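Local coordinates for protein agarase (Microbulbifer thermotolerans, PDB 3WZ1) that hydrolyses internal beta-1,4-galactosidic linkages of agarose, giving mainly neoagarotetraose, by means of its glycoside hydrolase family 16 catalytic domain, at residues 3-8 with 268-273; 60-65 with 237-242; 126-131 with 230-235. All coordinates share one frame; numbering follows the deposited sequence.

Interaction 1 of 3, residues 3-8 with 268-273; sequences ADWDGV and WVRFYK. With NA (sodium ion), chain B.
The contact of W5 and V8 with W268 and R270 is a buried aromatic and polar seam that fastens the N-terminal loop to the last long strand, 264-276. W5 and W268 meet edge to face: the six-membered ring of W5 points its rim at the five-membered ring of W268, with the planes at 86°. The same W5 side chain also sets its CB over the six-membered ring of W268, 3.7 Å from the centroid and almost on the normal. R270 runs along the W5 indole in the opposite direction. Its CG lies between the backbone N and the carbonyl carbon (chi1 68°), and from there the extended chain carries CD over one face of the W5 indole, 3.6 Å from W5 CG; A3 CB lies over the opposite face. In the jelly-roll fold of this catalytic domain, strand 264-276 pairs with strand 102-109, and E105 of that strand takes the R270 NE in a salt bridge and the W268 NE1 in a hydrogen bond. An arginine suits the place because its aliphatic part packs on an indole while its head still has donors to spend. NH1 and NH2 grip V8 O end-on, at 2.9 and 3.0 Å, the oxygen lying in the guanidinium plane, and NH1 also gives a hydrogen bond to Y272 OH. V8 adds a small branched contact, CG2 resting 4.0 Å from W268 CH2. Two beta turns, A3 to D6 and W5 to V8, shape the loop that presents these groups, and at its other end D4 OD2 binds the sodium ion at 2.3 Å, an ion that D28, G72 and D267 also bind.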
loop_
_atom_site.group_PDB
_atom_site.type_symbol
_atom_site.label_atom_id
_atom_site.label_comp_id
_atom_site.label_asym_id
_atom_site.label_seq_id
_atom_site.Cartn_x
_atom_site.Cartn_y
_atom_site.Cartn_z
ATOM N N ALA A 3 5.227 21.177 -4.006
ATOM C CA ALA A 3 4.906 19.742 -4.018
ATOM C C ALA A 3 3.439 19.538 -4.339
ATOM O O ALA A 3 2.585 20.401 -4.091
ATOM C CB ALA A 3 5.229 19.091 -2.681
ATOM N N ASP A 4 3.121 18.375 -4.892
ATOM C CA ASP A 4 1.747 18.079 -5.252
ATOM C C ASP A 4 0.779 18.103 -4.083
ATOM O O ASP A 4 -0.393 18.344 -4.280
ATOM C CB ASP A 4 1.641 16.733 -5.968
ATOM C CG ASP A 4 2.220 16.743 -7.372
ATOM O OD1 ASP A 4 2.347 17.827 -7.993
ATOM O OD2 ASP A 4 2.536 15.633 -7.881
ATOM N N TRP A 5 1.269 17.826 -2.873
ATOM C CA TRP A 5 0.450 17.805 -1.647
ATOM C C TRP A 5 0.390 19.159 -0.923
ATOM O O TRP A 5 -0.129 19.240 0.181
ATOM C CB TRP A 5 0.970 16.735 -0.663
ATOM C CG TRP A 5 2.418 16.915 -0.337
ATOM C CD1 TRP A 5 2.979 17.913 0.418
ATOM C CD2 TRP A 5 3.512 16.090 -0.774
ATOM N NE1 TRP A 5 4.331 17.779 0.447
ATOM C CE2 TRP A 5 4.690 16.656 -0.258
ATOM C CE3 TRP A 5 3.606 14.921 -1.554
ATOM C CZ2 TRP A 5 5.952 16.111 -0.507
ATOM C CZ3 TRP A 5 4.861 14.386 -1.789
ATOM C CH2 TRP A 5 6.005 14.974 -1.271
ATOM N N ASP A 6 0.950 20.213 -1.519
ATOM C CA ASP A 6 0.969 21.528 -0.860
ATOM C C ASP A 6 -0.462 21.966 -0.589
ATOM O O ASP A 6 -1.318 21.963 -1.487
ATOM C CB ASP A 6 1.670 22.594 -1.716
ATOM C CG ASP A 6 3.211 22.507 -1.678
ATOM O OD1 ASP A 6 3.834 21.755 -0.882
ATOM O OD2 ASP A 6 3.835 23.224 -2.495
ATOM N N GLY A 7 -0.716 22.335 0.660
ATOM C CA GLY A 7 -2.044 22.764 1.085
ATOM C C GLY A 7 -2.965 21.658 1.514
ATOM O O GLY A 7 -4.067 21.933 2.000
ATOM N N VAL A 8 -2.551 20.403 1.343
ATOM C CA VAL A 8 -3.386 19.266 1.737
ATOM C C VAL A 8 -3.003 18.872 3.160
ATOM O O VAL A 8 -1.922 18.330 3.401
ATOM C CB VAL A 8 -3.249 18.070 0.748
ATOM C CG1 VAL A 8 -4.153 16.915 1.134
ATOM C CG2 VAL A 8 -3.483 18.543 -0.687
ATOM N N TRP A 268 1.297 10.541 -5.272
ATOM C CA TRP A 268 2.304 10.822 -4.242
ATOM C C TRP A 268 2.281 9.794 -3.134
ATOM O O TRP A 268 1.252 9.165 -2.865
ATOM C CB TRP A 268 2.145 12.236 -3.630
ATOM C CG TRP A 268 1.011 12.454 -2.579
ATOM C CD1 TRP A 268 0.838 11.837 -1.342
ATOM C CD2 TRP A 268 -0.014 13.436 -2.655
ATOM N NE1 TRP A 268 -0.251 12.357 -0.693
ATOM C CE2 TRP A 268 -0.790 13.339 -1.496
ATOM C CE3 TRP A 268 -0.371 14.372 -3.637
ATOM C CZ2 TRP A 268 -1.880 14.148 -1.277
ATOM C CZ3 TRP A 268 -1.424 15.171 -3.413
ATOM C CH2 TRP A 268 -2.190 15.057 -2.241
ATOM N N VAL A 269 3.437 9.650 -2.501
ATOM C CA VAL A 269 3.526 9.070 -1.160
ATOM C C VAL A 269 4.223 10.111 -0.290
ATOM O O VAL A 269 5.197 10.726 -0.707
ATOM C CB VAL A 269 4.241 7.705 -1.126
ATOM C CG1 VAL A 269 3.456 6.660 -1.921
ATOM C CG2 VAL A 269 5.683 7.784 -1.633
ATOM N N ARG A 270 3.693 10.329 0.912
ATOM C CA ARG A 270 4.293 11.285 1.812
ATOM C C ARG A 270 4.219 10.753 3.228
ATOM O O ARG A 270 3.312 9.973 3.597
ATOM C CB ARG A 270 3.641 12.664 1.677
ATOM C CG ARG A 270 2.206 12.777 2.154
ATOM C CD ARG A 270 1.650 14.193 1.934
ATOM N NE ARG A 270 0.285 14.302 2.427
ATOM C CZ ARG A 270 -0.329 15.431 2.795
ATOM N NH1 ARG A 270 0.325 16.590 2.813
ATOM N NH2 ARG A 270 -1.607 15.374 3.163
ATOM N N PHE A 271 5.172 11.209 4.023
ATOM C CA PHE A 271 5.374 10.692 5.353
ATOM C C PHE A 271 5.717 11.857 6.247
ATOM O O PHE A 271 6.528 12.702 5.852
ATOM C CB PHE A 271 6.525 9.675 5.349
ATOM C CG PHE A 271 6.429 8.652 4.255
ATOM C CD1 PHE A 271 6.958 8.908 3.015
ATOM C CD2 PHE A 271 5.793 7.441 4.470
ATOM C CE1 PHE A 271 6.842 7.977 1.986
ATOM C CE2 PHE A 271 5.685 6.509 3.451
ATOM C CZ PHE A 271 6.209 6.778 2.226
ATOM N N TYR A 272 5.126 11.907 7.443
ATOM C CA TYR A 272 5.432 12.989 8.395
ATOM C C TYR A 272 5.725 12.434 9.770
ATOM O O TYR A 272 5.085 11.470 10.216
ATOM C CB TYR A 272 4.257 13.984 8.514
ATOM C CG TYR A 272 3.946 14.770 7.257
ATOM C CD1 TYR A 272 3.138 14.239 6.273
ATOM C CD2 TYR A 272 4.474 16.058 7.046
ATOM C CE1 TYR A 272 2.856 14.938 5.117
ATOM C CE2 TYR A 272 4.187 16.756 5.887
ATOM C CZ TYR A 272 3.373 16.194 4.931
ATOM O OH TYR A 272 3.091 16.913 3.769
ATOM N N LYS A 273 6.655 13.108 10.453
ATOM C CA LYS A 273 7.032 12.788 11.813
ATOM C C LYS A 273 6.558 13.904 12.732
ATOM O O LYS A 273 6.697 15.073 12.392
ATOM C CB LYS A 273 8.544 12.681 11.916
ATOM C CG LYS A 273 9.139 11.640 10.994
ATOM C CD LYS A 273 8.830 10.234 11.453
ATOM C CE LYS A 273 9.569 9.840 12.721
ATOM N NZ LYS A 273 9.287 8.421 13.103
HETATM NA NA NA B . 2.546 13.435 -8.437
#

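Interaction 2 of 3, residues 60-65 with 237-242; sequences TEWHPH and NMEDQN
W62 carries its CG anti to the carbonyl carbon (chi1 -66°), and T60, with OG1 placed likewise (chi1 -54°), sets its hydroxyl beside D240 N while the indole turns to M238. The T60 methyl CG2 then lies over one face of the W62 ring. W62 NE1 donates to M238 O across 3.0 Å, fairly straight (158°), with the oxygen in the ring plane and the donor nearly along the C=O axis; D240 N donates to T60 OG1 at 2.9 Å. Tryptophan suits the site because it offers one edge N-H on a broad apolar body, and W62 CZ2 lies 3.9 Å from E239 CG. A phenylalanine in place of W62 would probably leave the M238 carbonyl without this donor and open a gap beside E239. E239 OE1 accepts from Q241 NE2, which also bonds E134, the predicted proton donor, so this contact probably borders the catalytic cleft. D240 is held by S245 through its carboxylate. Strand 87-94 pairs with both strand 60-62 and strand 232-239, and Q241 stands at the N-cap position of helix 242-245.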
loop_
_atom_site.group_PDB
_atom_site.type_symbol
_atom_site.label_atom_id
_atom_site.label_comp_id
_atom_site.label_asym_id
_atom_site.label_seq_id
_atom_site.Cartn_x
_atom_site.Cartn_y
_atom_site.Cartn_z
ATOM N N THR A 60 1.784 -13.993 -8.909
ATOM C CA THR A 60 2.616 -12.809 -9.088
ATOM C C THR A 60 4.067 -13.173 -9.421
ATOM O O THR A 60 4.641 -14.075 -8.809
ATOM C CB THR A 60 2.711 -11.999 -7.781
ATOM O OG1 THR A 60 1.386 -11.704 -7.314
ATOM C CG2 THR A 60 3.541 -10.716 -7.920
ATOM N N GLU A 61 4.638 -12.424 -10.350
ATOM C CA GLU A 61 6.064 -12.332 -10.451
ATOM C C GLU A 61 6.463 -10.874 -10.607
ATOM O O GLU A 61 6.287 -10.284 -11.667
ATOM C CB GLU A 61 6.596 -13.189 -11.598
ATOM C CG GLU A 61 8.078 -13.381 -11.494
ATOM C CD GLU A 61 8.673 -14.192 -12.640
ATOM O OE1 GLU A 61 8.159 -15.277 -12.971
ATOM O OE2 GLU A 61 9.686 -13.721 -13.171
ATOM N N TRP A 62 6.944 -10.254 -9.530
ATOM C CA TRP A 62 7.324 -8.840 -9.618
ATOM C C TRP A 62 8.454 -8.658 -10.613
ATOM O O TRP A 62 9.346 -9.494 -10.710
ATOM C CB TRP A 62 7.696 -8.258 -8.258
ATOM C CG TRP A 62 6.526 -8.193 -7.306
ATOM C CD1 TRP A 62 5.287 -7.630 -7.553
ATOM C CD2 TRP A 62 6.487 -8.653 -5.949
ATOM N NE1 TRP A 62 4.487 -7.738 -6.439
ATOM C CE2 TRP A 62 5.194 -8.369 -5.445
ATOM C CE3 TRP A 62 7.420 -9.263 -5.104
ATOM C CZ2 TRP A 62 4.815 -8.693 -4.139
ATOM C CZ3 TRP A 62 7.036 -9.578 -3.806
ATOM C CH2 TRP A 62 5.744 -9.296 -3.337
ATOM N N HIS A 63 8.363 -7.594 -11.394
ATOM C CA HIS A 63 9.227 -7.391 -12.554
ATOM C C HIS A 63 9.598 -5.910 -12.641
ATOM O O HIS A 63 8.720 -5.037 -12.597
ATOM C CB HIS A 63 8.455 -7.854 -13.776
ATOM C CG HIS A 63 9.250 -7.918 -15.052
ATOM N ND1 HIS A 63 9.986 -6.865 -15.544
ATOM C CD2 HIS A 63 9.331 -8.894 -15.984
ATOM C CE1 HIS A 63 10.519 -7.204 -16.708
ATOM N NE2 HIS A 63 10.136 -8.429 -17.002
ATOM N N PRO A 64 10.905 -5.594 -12.752
ATOM C CA PRO A 64 11.314 -4.194 -12.680
ATOM C C PRO A 64 10.726 -3.319 -13.802
ATOM O O PRO A 64 10.531 -2.130 -13.610
ATOM C CB PRO A 64 12.855 -4.262 -12.697
ATOM C CG PRO A 64 13.162 -5.569 -13.313
ATOM C CD PRO A 64 12.062 -6.495 -12.901
ATOM N N HIS A 65 10.471 -3.899 -14.967
ATOM C CA HIS A 65 9.991 -3.100 -16.106
ATOM C C HIS A 65 8.488 -2.838 -16.083
ATOM O O HIS A 65 7.953 -2.294 -17.032
ATOM C CB HIS A 65 10.402 -3.726 -17.426
ATOM C CG HIS A 65 11.878 -3.933 -17.539
ATOM N ND1 HIS A 65 12.449 -4.795 -18.451
ATOM C CD2 HIS A 65 12.898 -3.399 -16.834
ATOM C CE1 HIS A 65 13.759 -4.787 -18.296
ATOM N NE2 HIS A 65 14.062 -3.952 -17.319
ATOM N N ASN A 237 2.962 -1.699 -4.772
ATOM C CA ASN A 237 2.942 -2.772 -5.738
ATOM C C ASN A 237 1.543 -3.072 -6.215
ATOM O O ASN A 237 0.579 -2.453 -5.742
ATOM C CB ASN A 237 3.640 -4.031 -5.179
ATOM C CG ASN A 237 2.801 -4.802 -4.180
ATOM O OD1 ASN A 237 1.573 -4.704 -4.167
ATOM N ND2 ASN A 237 3.453 -5.598 -3.349
ATOM N N MET A 238 1.432 -4.011 -7.155
ATOM C CA MET A 238 0.228 -4.822 -7.254
ATOM C C MET A 238 0.583 -6.244 -6.883
ATOM O O MET A 238 1.738 -6.655 -6.968
ATOM C CB MET A 238 -0.411 -4.814 -8.634
ATOM C CG MET A 238 -1.269 -3.589 -8.918
ATOM S SD MET A 238 -2.263 -3.711 -10.406
ATOM C CE MET A 238 -1.092 -3.306 -11.663
ATOM N N GLU A 239 -0.436 -6.984 -6.468
ATOM C CA GLU A 239 -0.309 -8.407 -6.141
ATOM C C GLU A 239 -1.469 -9.199 -6.706
ATOM O O GLU A 239 -2.636 -8.798 -6.596
ATOM C CB GLU A 239 -0.268 -8.622 -4.635
ATOM C CG GLU A 239 1.008 -8.109 -3.983
ATOM C CD GLU A 239 1.013 -8.212 -2.468
ATOM O OE1 GLU A 239 0.081 -8.842 -1.892
ATOM O OE2 GLU A 239 1.954 -7.643 -1.846
ATOM N N ASP A 240 -1.148 -10.361 -7.253
ATOM C CA ASP A 240 -2.122 -11.425 -7.440
ATOM C C ASP A 240 -2.003 -12.237 -6.156
ATOM O O ASP A 240 -0.966 -12.872 -5.919
ATOM C CB ASP A 240 -1.786 -12.256 -8.675
ATOM C CG ASP A 240 -2.716 -13.412 -8.854
ATOM O OD1 ASP A 240 -3.776 -13.240 -9.517
ATOM O OD2 ASP A 240 -2.416 -14.473 -8.274
ATOM N N GLN A 241 -3.020 -12.160 -5.297
ATOM C CA GLN A 241 -2.958 -12.727 -3.956
ATOM C C GLN A 241 -3.581 -14.114 -3.915
ATOM O O GLN A 241 -4.566 -14.375 -4.613
ATOM C CB GLN A 241 -3.632 -11.796 -2.947
ATOM C CG GLN A 241 -2.954 -10.428 -2.886
ATOM C CD GLN A 241 -3.581 -9.479 -1.889
ATOM O OE1 GLN A 241 -4.794 -9.529 -1.608
ATOM N NE2 GLN A 241 -2.767 -8.580 -1.359
ATOM N N ASN A 242 -3.026 -14.988 -3.095
ATOM C CA ASN A 242 -3.485 -16.375 -3.070
ATOM C C ASN A 242 -4.971 -16.543 -2.720
ATOM O O ASN A 242 -5.641 -17.366 -3.332
ATOM C CB ASN A 242 -2.677 -17.228 -2.104
ATOM C CG ASN A 242 -1.286 -17.521 -2.606
ATOM O OD1 ASN A 242 -1.031 -18.539 -3.270
ATOM N ND2 ASN A 242 -0.387 -16.648 -2.309
#

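Interaction 3 of 3, residues 126-131 with 230-235; sequences STEEID and KPMYAI. With NA (sodium ion), chain C.
K230 and E128 cross at about a right angle, the extended lysine chain passing over the carboxylate so that K230 CD comes within 3.4 Å of E128 OE2. The two carboxylate oxygens have different tasks. E128 OE1 takes the backbone N-H of K230 at 3.0 Å, on its syn side and nearly straight at 173°, while E128 OE2 binds the sodium ion at 2.3 Å. T226, G227 and S229 also bind that ion, and a water, 2.6 Å from the sodium, joins them. Glutamate suits the place because one group can answer both a cation and a backbone donor. T127 also lies across the lysine, at about a right angle, and its OG1 accepts from K230 NZ at 2.9 Å. D125 forms a salt bridge with that ammonium and hydrogen-bonds T127 OG1, and a second water joins K230 NZ to E128 OE2.

The segment holds the first half of the family 16 signature E-x-D-x-x-E, which begins at E129, the predicted nucleophile, and ends at E134, the predicted proton donor. E128 faces strand 232-239, whereas E129 points away from it, its side chain touching H155 and F157. The short strands 128-131 and 232-235 run at 38° to each other with strand 116-123 paired to both, in the jelly-roll fold. Farther in, M232 and I130 meet at about a right angle, with M232 CE 3.8 Å from I130 CD1. The same methyl, the slender tip of an unbranched chain, lies 3.8 Å from E128 CB.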
loop_
_atom_site.group_PDB
_atom_site.type_symbol
_atom_site.label_atom_id
_atom_site.label_comp_id
_atom_site.label_asym_id
_atom_site.label_seq_id
_atom_site.Cartn_x
_atom_site.Cartn_y
_atom_site.Cartn_z
ATOM N N SER A 126 9.806 -9.772 7.756
ATOM C CA SER A 126 8.468 -10.196 7.298
ATOM C C SER A 126 7.509 -10.651 8.395
ATOM O O SER A 126 6.593 -11.424 8.125
ATOM C CB SER A 126 8.574 -11.297 6.232
ATOM O OG SER A 126 9.230 -10.816 5.092
ATOM N N THR A 127 7.684 -10.154 9.623
ATOM C CA THR A 127 6.804 -10.530 10.717
ATOM C C THR A 127 5.763 -9.476 11.060
ATOM O O THR A 127 4.772 -9.798 11.685
ATOM C CB THR A 127 7.582 -10.865 12.011
ATOM O OG1 THR A 127 8.296 -9.714 12.481
ATOM C CG2 THR A 127 8.541 -12.033 11.774
ATOM N N GLU A 128 5.980 -8.219 10.645
ATOM C CA GLU A 128 5.083 -7.121 11.012
ATOM C C GLU A 128 4.763 -6.284 9.783
ATOM O O GLU A 128 5.678 -5.865 9.061
ATOM C CB GLU A 128 5.696 -6.266 12.136
ATOM C CG GLU A 128 5.863 -7.045 13.434
ATOM C CD GLU A 128 6.556 -6.297 14.539
ATOM O OE1 GLU A 128 6.682 -5.046 14.476
ATOM O OE2 GLU A 128 6.997 -7.007 15.490
ATOM N N GLU A 129 3.467 -6.053 9.560
ATOM C CA GLU A 129 2.953 -5.432 8.339
ATOM C C GLU A 129 1.822 -4.467 8.654
ATOM O O GLU A 129 0.935 -4.793 9.449
ATOM C CB GLU A 129 2.440 -6.518 7.380
ATOM C CG GLU A 129 1.629 -6.009 6.182
ATOM C CD GLU A 129 1.234 -7.101 5.201
ATOM O OE1 GLU A 129 1.754 -8.240 5.301
ATOM O OE2 GLU A 129 0.403 -6.832 4.311
ATOM N N ILE A 130 1.834 -3.300 8.005
ATOM C CA ILE A 130 0.703 -2.366 8.029
ATOM C C ILE A 130 0.267 -2.113 6.592
ATOM O O ILE A 130 1.101 -1.771 5.749
ATOM C CB ILE A 130 1.079 -1.047 8.717
ATOM C CG1 ILE A 130 1.444 -1.318 10.185
ATOM C CG2 ILE A 130 -0.061 -0.032 8.646
ATOM C CD1 ILE A 130 2.130 -0.172 10.904
ATOM N N ASP A 131 -1.026 -2.316 6.313
ATOM C CA ASP A 131 -1.610 -2.092 4.978
ATOM C C ASP A 131 -2.428 -0.814 4.916
ATOM O O ASP A 131 -3.536 -0.750 5.506
ATOM C CB ASP A 131 -2.503 -3.256 4.621
ATOM C CG ASP A 131 -1.798 -4.554 4.764
ATOM O OD1 ASP A 131 -0.771 -4.706 4.043
ATOM O OD2 ASP A 131 -2.215 -5.375 5.601
ATOM N N LYS A 230 8.701 -2.910 14.830
ATOM C CA LYS A 230 9.887 -3.030 14.008
ATOM C C LYS A 230 9.885 -1.964 12.921
ATOM O O LYS A 230 8.809 -1.545 12.463
ATOM C CB LYS A 230 9.978 -4.425 13.382
ATOM C CG LYS A 230 10.162 -5.515 14.429
ATOM C CD LYS A 230 9.988 -6.928 13.892
ATOM C CE LYS A 230 10.256 -7.902 15.027
ATOM N NZ LYS A 230 10.067 -9.341 14.709
ATOM N N PRO A 231 11.080 -1.511 12.500
ATOM C CA PRO A 231 11.084 -0.601 11.353
ATOM C C PRO A 231 10.447 -1.266 10.140
ATOM O O PRO A 231 10.610 -2.478 9.949
ATOM C CB PRO A 231 12.562 -0.348 11.105
ATOM C CG PRO A 231 13.250 -0.706 12.392
ATOM C CD PRO A 231 12.446 -1.824 12.961
ATOM N N MET A 232 9.702 -0.497 9.347
ATOM C CA MET A 232 9.031 -1.077 8.186
ATOM C C MET A 232 9.351 -0.304 6.922
ATOM O O MET A 232 9.389 0.930 6.917
ATOM C CB MET A 232 7.514 -1.097 8.367
ATOM C CG MET A 232 7.047 -1.934 9.541
ATOM S SD MET A 232 5.249 -2.000 9.580
ATOM C CE MET A 232 5.002 -2.631 11.243
ATOM N N TYR A 233 9.545 -1.051 5.837
ATOM C CA TYR A 233 9.829 -0.477 4.533
ATOM C C TYR A 233 8.520 -0.164 3.819
ATOM O O TYR A 233 7.554 -0.935 3.917
ATOM C CB TYR A 233 10.677 -1.443 3.686
ATOM C CG TYR A 233 12.035 -1.650 4.311
ATOM C CD1 TYR A 233 12.225 -2.594 5.311
ATOM C CD2 TYR A 233 13.104 -0.849 3.937
ATOM C CE1 TYR A 233 13.450 -2.724 5.933
ATOM C CE2 TYR A 233 14.337 -0.980 4.557
ATOM C CZ TYR A 233 14.484 -1.917 5.541
ATOM O OH TYR A 233 15.711 -2.052 6.177
ATOM N N ALA A 234 8.492 0.960 3.112
ATOM C CA ALA A 234 7.355 1.306 2.268
ATOM C C ALA A 234 7.394 0.512 0.978
ATOM O O ALA A 234 8.443 0.455 0.326
ATOM C CB ALA A 234 7.384 2.794 1.974
ATOM N N ILE A 235 6.252 -0.055 0.587
ATOM C CA ILE A 235 6.153 -0.854 -0.621
ATOM C C ILE A 235 4.932 -0.395 -1.396
ATOM O O ILE A 235 3.840 -0.224 -0.839
ATOM C CB ILE A 235 6.036 -2.363 -0.289
ATOM C CG1 ILE A 235 7.174 -2.796 0.661
ATOM C CG2 ILE A 235 6.018 -3.193 -1.553
ATOM C CD1 ILE A 235 6.980 -4.185 1.243
HETATM NA NA NA C . 7.184 -5.851 17.453
HETATM O O HOH W 1 7.293 -9.592 15.715
HETATM O O HOH W 2 9.715 -6.243 17.959
#

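All three contacts lie in the one GH16 catalytic domain. Interaction 1 joins segments near the two ends of the chain, and interactions 2 and 3 fall within the span it closes; interaction 3 in turn lies within the span of interaction 2. The centres of interactions 1 and 2 are about 26 Å apart, on opposite sides of the chain's centre, the first remote from the predicted catalytic residues. The centres of interactions 2 and 3 are about 17 Å apart. These two share strand 232-239, which runs from M232, packed beside the strand that bears the predicted nucleophile E129, to E239, near both predicted catalytic residues. Interactions 1 and 3 touch where F271 CZ packs 4.2 Å from A234 CB.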